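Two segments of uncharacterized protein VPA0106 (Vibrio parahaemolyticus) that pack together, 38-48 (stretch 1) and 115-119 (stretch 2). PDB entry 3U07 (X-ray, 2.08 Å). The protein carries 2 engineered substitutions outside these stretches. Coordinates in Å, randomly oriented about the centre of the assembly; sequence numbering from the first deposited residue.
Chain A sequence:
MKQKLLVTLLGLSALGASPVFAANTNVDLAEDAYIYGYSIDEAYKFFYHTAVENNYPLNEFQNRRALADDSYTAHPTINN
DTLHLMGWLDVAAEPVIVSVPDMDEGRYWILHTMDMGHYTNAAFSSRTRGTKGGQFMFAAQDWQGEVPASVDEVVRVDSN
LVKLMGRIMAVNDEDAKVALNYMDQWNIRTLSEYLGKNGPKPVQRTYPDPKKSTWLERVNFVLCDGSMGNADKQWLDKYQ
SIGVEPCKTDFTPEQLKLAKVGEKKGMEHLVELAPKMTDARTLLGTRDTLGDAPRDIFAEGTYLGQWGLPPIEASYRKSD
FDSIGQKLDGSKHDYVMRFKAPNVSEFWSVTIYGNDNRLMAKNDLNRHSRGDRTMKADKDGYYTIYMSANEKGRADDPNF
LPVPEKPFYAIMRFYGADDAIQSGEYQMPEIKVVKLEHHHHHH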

ATOM      1  N   TYR A  38      12.909  12.050   1.934  1.00 20.76           N
ATOM      2  CA  TYR A  38      12.663  11.078   0.867  1.00 20.13           C
ATOM      3  C   TYR A  38      11.229  10.563   0.779  1.00 20.66           C
ATOM      4  O   TYR A  38      10.608  10.613  -0.286  1.00 22.12           O
ATOM      5  N   SER A  39      10.704  10.056   1.888  1.00 15.30           N
ATOM      6  CA  SER A  39       9.345   9.517   1.884  1.00 19.13           C
ATOM      7  C   SER A  39       8.317  10.560   1.449  1.00 19.11           C
ATOM      8  O   SER A  39       7.407  10.263   0.679  1.00 21.36           O
ATOM      9  N   ILE A  40       8.464  11.783   1.940  1.00 21.68           N
ATOM     10  CA  ILE A  40       7.547  12.858   1.573  1.00 17.69           C
ATOM     11  C   ILE A  40       7.750  13.234   0.104  1.00 18.28           C
ATOM     12  O   ILE A  40       6.791  13.386  -0.647  1.00 17.14           O
ATOM     13  N   ASP A  41       9.005  13.361  -0.309  1.00 15.75           N
ATOM     14  CA  ASP A  41       9.293  13.734  -1.685  1.00 17.49           C
ATOM     15  C   ASP A  41       8.732  12.729  -2.682  1.00 22.87           C
ATOM     16  O   ASP A  41       8.085  13.111  -3.657  1.00 19.91           O
ATOM     17  N   GLU A  42       8.959  11.442  -2.436  1.00 22.58           N
ATOM     18  CA  GLU A  42       8.469  10.424  -3.356  1.00 19.53           C
ATOM     19  C   GLU A  42       6.943  10.348  -3.367  1.00 20.46           C
ATOM     20  O   GLU A  42       6.340  10.081  -4.405  1.00 22.08           O
ATOM     21  N   ALA A  43       6.309  10.590  -2.224  1.00 16.32           N
ATOM     22  CA  ALA A  43       4.847  10.564  -2.176  1.00 15.18           C
ATOM     23  C   ALA A  43       4.342  11.727  -3.034  1.00 18.85           C
ATOM     24  O   ALA A  43       3.394  11.581  -3.806  1.00 17.50           O
ATOM     25  N   TYR A  44       4.984  12.884  -2.901  1.00 17.41           N
ATOM     26  CA  TYR A  44       4.594  14.043  -3.693  1.00 19.36           C
ATOM     27  C   TYR A  44       4.762  13.753  -5.188  1.00 22.22           C
ATOM     28  O   TYR A  44       3.841  13.979  -5.970  1.00 21.78           O
ATOM     29  N   LYS A  45       5.936  13.261  -5.582  1.00 23.10           N
ATOM     30  CA  LYS A  45       6.189  12.957  -6.992  1.00 23.72           C
ATOM     31  C   LYS A  45       5.110  12.031  -7.530  1.00 23.78           C
ATOM     32  O   LYS A  45       4.605  12.223  -8.638  1.00 24.34           O
ATOM     33  N   PHE A  46       4.758  11.021  -6.741  1.00 24.89           N
ATOM     34  CA  PHE A  46       3.732  10.078  -7.164  1.00 20.97           C
ATOM     35  C   PHE A  46       2.397  10.799  -7.337  1.00 23.94           C
ATOM     36  O   PHE A  46       1.679  10.561  -8.299  1.00 25.61           O
ATOM     37  N   PHE A  47       2.062  11.671  -6.394  1.00 24.25           N
ATOM     38  CA  PHE A  47       0.814  12.425  -6.470  1.00 23.90           C
ATOM     39  C   PHE A  47       0.829  13.328  -7.706  1.00 24.96           C
ATOM     40  O   PHE A  47      -0.170  13.446  -8.416  1.00 21.42           O
ATOM     41  N   TYR A  48       1.975  13.951  -7.965  1.00 20.60           N
ATOM     42  CA  TYR A  48       2.107  14.858  -9.100  1.00 20.51           C
ATOM     43  C   TYR A  48       1.929  14.124 -10.415  1.00 21.32           C
ATOM     44  O   TYR A  48       1.156  14.541 -11.278  1.00 21.53           O
ATOM     45  N   ASP A 115      -1.021   9.177   4.609  1.00 12.48           N
ATOM     46  CA  ASP A 115      -0.738  10.588   4.437  1.00 14.42           C
ATOM     47  C   ASP A 115       0.499  10.795   3.575  1.00 19.34           C
ATOM     48  O   ASP A 115       1.166   9.826   3.178  1.00 18.84           O
HETATM   49  N   MSE A 116       0.791  12.061   3.285  1.00 16.32           N
HETATM   50  CA  MSE A 116       1.923  12.431   2.443  1.00 13.78           C
HETATM   51  C   MSE A 116       3.303  12.185   3.055  1.00 18.32           C
HETATM   52  O   MSE A 116       4.320  12.509   2.446  1.00 18.56           O
ATOM     53  N   GLY A 117       3.341  11.631   4.260  1.00 18.19           N
ATOM     54  CA  GLY A 117       4.623  11.339   4.876  1.00 20.47           C
ATOM     55  C   GLY A 117       4.853   9.839   4.783  1.00 24.19           C
ATOM     56  O   GLY A 117       5.810   9.295   5.338  1.00 18.12           O
ATOM     57  N   HIS A 118       3.938   9.194   4.061  1.00 20.62           N
ATOM     58  CA  HIS A 118       3.897   7.750   3.816  1.00 18.00           C
ATOM     59  C   HIS A 118       3.569   6.911   5.050  1.00 22.59           C
ATOM     60  O   HIS A 118       4.107   5.820   5.238  1.00 16.51           O
ATOM     61  N   TYR A 119       2.681   7.440   5.892  1.00 18.10           N
ATOM     62  CA  TYR A 119       2.218   6.731   7.084  1.00 16.40           C
ATOM     63  C   TYR A 119       0.772   6.316   6.866  1.00 19.49           C
ATOM     64  O   TYR A 119      -0.042   7.115   6.397  1.00 17.28           O
TER

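A selenomethionine on a tight turn reaches along a helix flank made of Ser39, Ile40, Ala43, Tyr44 and Phe47, giving a compact, mostly apolar contact that no hydrogen bond crosses. The two pieces bury 310 Å² between them, counting both sides, and Met116 has far more of its area covered than any other residue. Stretch 1 is helical throughout, while Asp115 to His118 form a type I beta turn, and the backbones draw close where Ile40 CA lies 4.7 Å from Gly117 CA.

Gly117 CA sits 3.9 Å from Ile40 CG1; Gly117 has no side chain, and a CB there would point away from the helix. Ile40 points sideways, with chi1 m and chi2 t, and lies alongside the turn. Its CA also approaches the turn backbone: Ile40 CA stands 3.4 Å from Met116 O in a CA-H...O contact with an angle of 158° at the hydrogen. The same carbonyl oxygen, Met116 O, is 3.7 Å from Ala43 CB, so a single peptide oxygen rests against two residues about one helical turn apart.

Met116 supplies most of the side-chain contact from the turn. Its CA-to-CB bond points sideways, but an m, m, m rotamer curls the chain so that its end comes nearer the helix. The terminal methyl then settles among three residues: Met116 CE is 3.6 Å from Tyr44 CA and 4.2 Å from Tyr44 CB, 4.2 Å from Phe47 CB, and 4.4 Å from Ala43 CB. Ala43 and Phe47, about one helical turn apart, both point toward the turn. Phe47, t at chi1, meets the methyl through the base of its side chain. Tyr44 starts sideways and, with chi1 t, its end leads away; besides its CA and CB it offers the edge of its ring, where the methyl lies near the ring plane.

Toward the N-terminal end of the stretch, Ser39 and His118 point at each other's stretches. Ser39 CB is 4.2 Å from His118 CB, so these nominally polar side chains meet through carbon. Ser39 CB also lies 3.8 Å from Gly117 O. Ser39 is m at chi1; His118 adopts chi1 t, and its NE2 is hydrogen-bonded elsewhere in the structure.

The side-chain polar partners lie within each stretch or elsewhere in the structure. Asp115, at chi1 p, braces the turn: Asp115 OD1 accepts from Gly117 N at 2.8 Å and from Tyr119 N at 3.1 Å, while His118 N donates to Asp115 O at 3.0 Å. On the helix, Lys45 NZ forms salt bridges with Glu42 OE2 at 3.0 Å and with Asp41 OD2 at 3.5 Å. None of these three touches the turn: Asp41 and Lys45 point away from it, and the end of Glu42 leads away.

The rule to read here is economical: the turn backbone lies against Ile40 and Ala43, one m, m, m side chain carries its methyl to Ala43, Tyr44 and Phe47, and no hydrogen bond crosses.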

ATOM      1  CB  TYR A  38      13.607   9.881   1.025  1.00 23.77           C
ATOM      2  CG  TYR A  38      13.377   8.775   0.018  1.00 20.16           C
ATOM      3  CD1 TYR A  38      13.929   8.838  -1.263  1.00 20.02           C
ATOM      4  CD2 TYR A  38      12.601   7.665   0.347  1.00 24.67           C
ATOM      5  CE1 TYR A  38      13.713   7.817  -2.194  1.00 23.69           C
ATOM      6  CE2 TYR A  38      12.379   6.641  -0.573  1.00 21.61           C
ATOM      7  CZ  TYR A  38      12.935   6.723  -1.839  1.00 23.99           C
ATOM      8  OH  TYR A  38      12.714   5.707  -2.743  1.00 26.13           O
ATOM      9  CB  SER A  39       8.988   8.963   3.268  1.00 17.97           C
ATOM     10  OG  SER A  39       9.845   7.890   3.617  1.00 20.60           O
ATOM     11  CB  ILE A  40       7.783  14.106   2.444  1.00 13.96           C
ATOM     12  CG1 ILE A  40       7.439  13.786   3.903  1.00 21.83           C
ATOM     13  CG2 ILE A  40       6.919  15.262   1.942  1.00 13.08           C
ATOM     14  CD1 ILE A  40       8.010  14.765   4.909  1.00 20.37           C
ATOM     15  CB  ASP A  41      10.806  13.893  -1.891  1.00 20.48           C
ATOM     16  CG  ASP A  41      11.139  14.627  -3.182  1.00 28.17           C
ATOM     17  OD1 ASP A  41      10.436  15.610  -3.489  1.00 28.54           O
ATOM     18  OD2 ASP A  41      12.098  14.237  -3.885  1.00 28.48           O
ATOM     19  CB  GLU A  42       9.086   9.063  -3.016  1.00 26.55           C
ATOM     20  CG  GLU A  42      10.614   9.016  -3.176  1.00 25.90           C
ATOM     21  CD  GLU A  42      11.074   9.334  -4.596  1.00 29.40           C
ATOM     22  OE1 GLU A  42      10.544   8.719  -5.545  1.00 22.50           O
ATOM     23  OE2 GLU A  42      11.968  10.192  -4.767  1.00 32.17           O
ATOM     24  CB  ALA A  43       4.357  10.713  -0.743  1.00 17.58           C
ATOM     25  CB  TYR A  44       5.428  15.278  -3.342  1.00 21.42           C
ATOM     26  CG  TYR A  44       5.046  16.469  -4.200  1.00 22.48           C
ATOM     27  CD1 TYR A  44       3.782  17.048  -4.088  1.00 21.98           C
ATOM     28  CD2 TYR A  44       5.912  16.965  -5.177  1.00 21.77           C
ATOM     29  CE1 TYR A  44       3.385  18.086  -4.924  1.00 24.66           C
ATOM     30  CE2 TYR A  44       5.523  18.005  -6.023  1.00 18.92           C
ATOM     31  CZ  TYR A  44       4.256  18.559  -5.889  1.00 25.75           C
ATOM     32  OH  TYR A  44       3.847  19.572  -6.722  1.00 25.81           O
ATOM     33  CB  LYS A  45       7.560  12.294  -7.180  1.00 19.46           C
ATOM     34  CG  LYS A  45       8.768  13.187  -6.927  1.00 27.24           C
ATOM     35  CD  LYS A  45      10.056  12.394  -7.163  1.00 32.34           C
ATOM     36  CE  LYS A  45      11.298  13.165  -6.744  1.00 39.10           C
ATOM     37  NZ  LYS A  45      12.519  12.311  -6.834  1.00 37.37           N
ATOM     38  CB  PHE A  46       3.575   8.955  -6.140  1.00 19.56           C
ATOM     39  CG  PHE A  46       2.558   7.922  -6.537  1.00 22.44           C
ATOM     40  CD1 PHE A  46       2.940   6.782  -7.240  1.00 22.23           C
ATOM     41  CD2 PHE A  46       1.213   8.104  -6.237  1.00 22.66           C
ATOM     42  CE1 PHE A  46       1.994   5.837  -7.634  1.00 25.25           C
ATOM     43  CE2 PHE A  46       0.262   7.168  -6.626  1.00 26.34           C
ATOM     44  CZ  PHE A  46       0.653   6.033  -7.328  1.00 26.03           C
ATOM     45  CB  PHE A  47       0.636  13.290  -5.214  1.00 25.05           C
ATOM     46  CG  PHE A  47      -0.553  14.214  -5.274  1.00 24.17           C
ATOM     47  CD1 PHE A  47      -1.849  13.722  -5.121  1.00 20.97           C
ATOM     48  CD2 PHE A  47      -0.379  15.574  -5.514  1.00 22.12           C
ATOM     49  CE1 PHE A  47      -2.952  14.571  -5.209  1.00 16.45           C
ATOM     50  CE2 PHE A  47      -1.480  16.431  -5.606  1.00 25.83           C
ATOM     51  CZ  PHE A  47      -2.767  15.927  -5.452  1.00 18.02           C
ATOM     52  CB  TYR A  48       3.482  15.534  -9.096  1.00 18.86           C
ATOM     53  CG  TYR A  48       3.578  16.702 -10.055  1.00 25.31           C
ATOM     54  CD1 TYR A  48       3.256  17.996  -9.641  1.00 26.34           C
ATOM     55  CD2 TYR A  48       3.945  16.510 -11.390  1.00 30.80           C
ATOM     56  CE1 TYR A  48       3.295  19.068 -10.526  1.00 29.35           C
ATOM     57  CE2 TYR A  48       3.983  17.577 -12.286  1.00 34.89           C
ATOM     58  CZ  TYR A  48       3.658  18.851 -11.847  1.00 36.44           C
ATOM     59  OH  TYR A  48       3.692  19.906 -12.724  1.00 36.95           O
ATOM     60  CB  ASP A 115      -0.586  11.299   5.791  1.00 11.61           C
ATOM     61  CG  ASP A 115       0.562  10.765   6.635  1.00 17.05           C
ATOM     62  OD1 ASP A 115       1.613  10.378   6.077  1.00 16.41           O
ATOM     63  OD2 ASP A 115       0.416  10.760   7.879  1.00 18.24           O
HETATM   64  CB  MSE A 116       1.780  13.896   2.026  1.00 18.15           C
HETATM   65  CG  MSE A 116       0.534  14.152   1.188  1.00 24.40           C
HETATM   66 SE   MSE A 116       0.562  13.152  -0.484  0.66 32.65          SE
HETATM   67  CE  MSE A 116       1.844  14.285  -1.368  1.00 29.39           C
ATOM     68  CB  HIS A 118       5.194   7.252   3.158  1.00 16.99           C
ATOM     69  CG  HIS A 118       5.021   5.970   2.395  1.00 18.71           C
ATOM     70  ND1 HIS A 118       5.442   4.750   2.877  1.00 15.92           N
ATOM     71  CD2 HIS A 118       4.441   5.720   1.196  1.00 21.36           C
ATOM     72  CE1 HIS A 118       5.128   3.803   2.007  1.00 15.67           C
ATOM     73  NE2 HIS A 118       4.519   4.366   0.980  1.00 17.41           N
ATOM     74  CB  TYR A 119       2.224   7.616   8.333  1.00 13.97           C
ATOM     75  CG  TYR A 119       3.575   7.943   8.890  1.00 16.92           C
ATOM     76  CD1 TYR A 119       4.180   9.166   8.621  1.00 15.04           C
ATOM     77  CD2 TYR A 119       4.248   7.033   9.701  1.00 17.36           C
ATOM     78  CE1 TYR A 119       5.422   9.479   9.147  1.00 18.79           C
ATOM     79  CE2 TYR A 119       5.493   7.336  10.234  1.00 17.77           C
ATOM     80  CZ  TYR A 119       6.074   8.562   9.951  1.00 22.16           C
ATOM     81  OH  TYR A 119       7.310   8.870  10.465  1.00 19.79           O
TER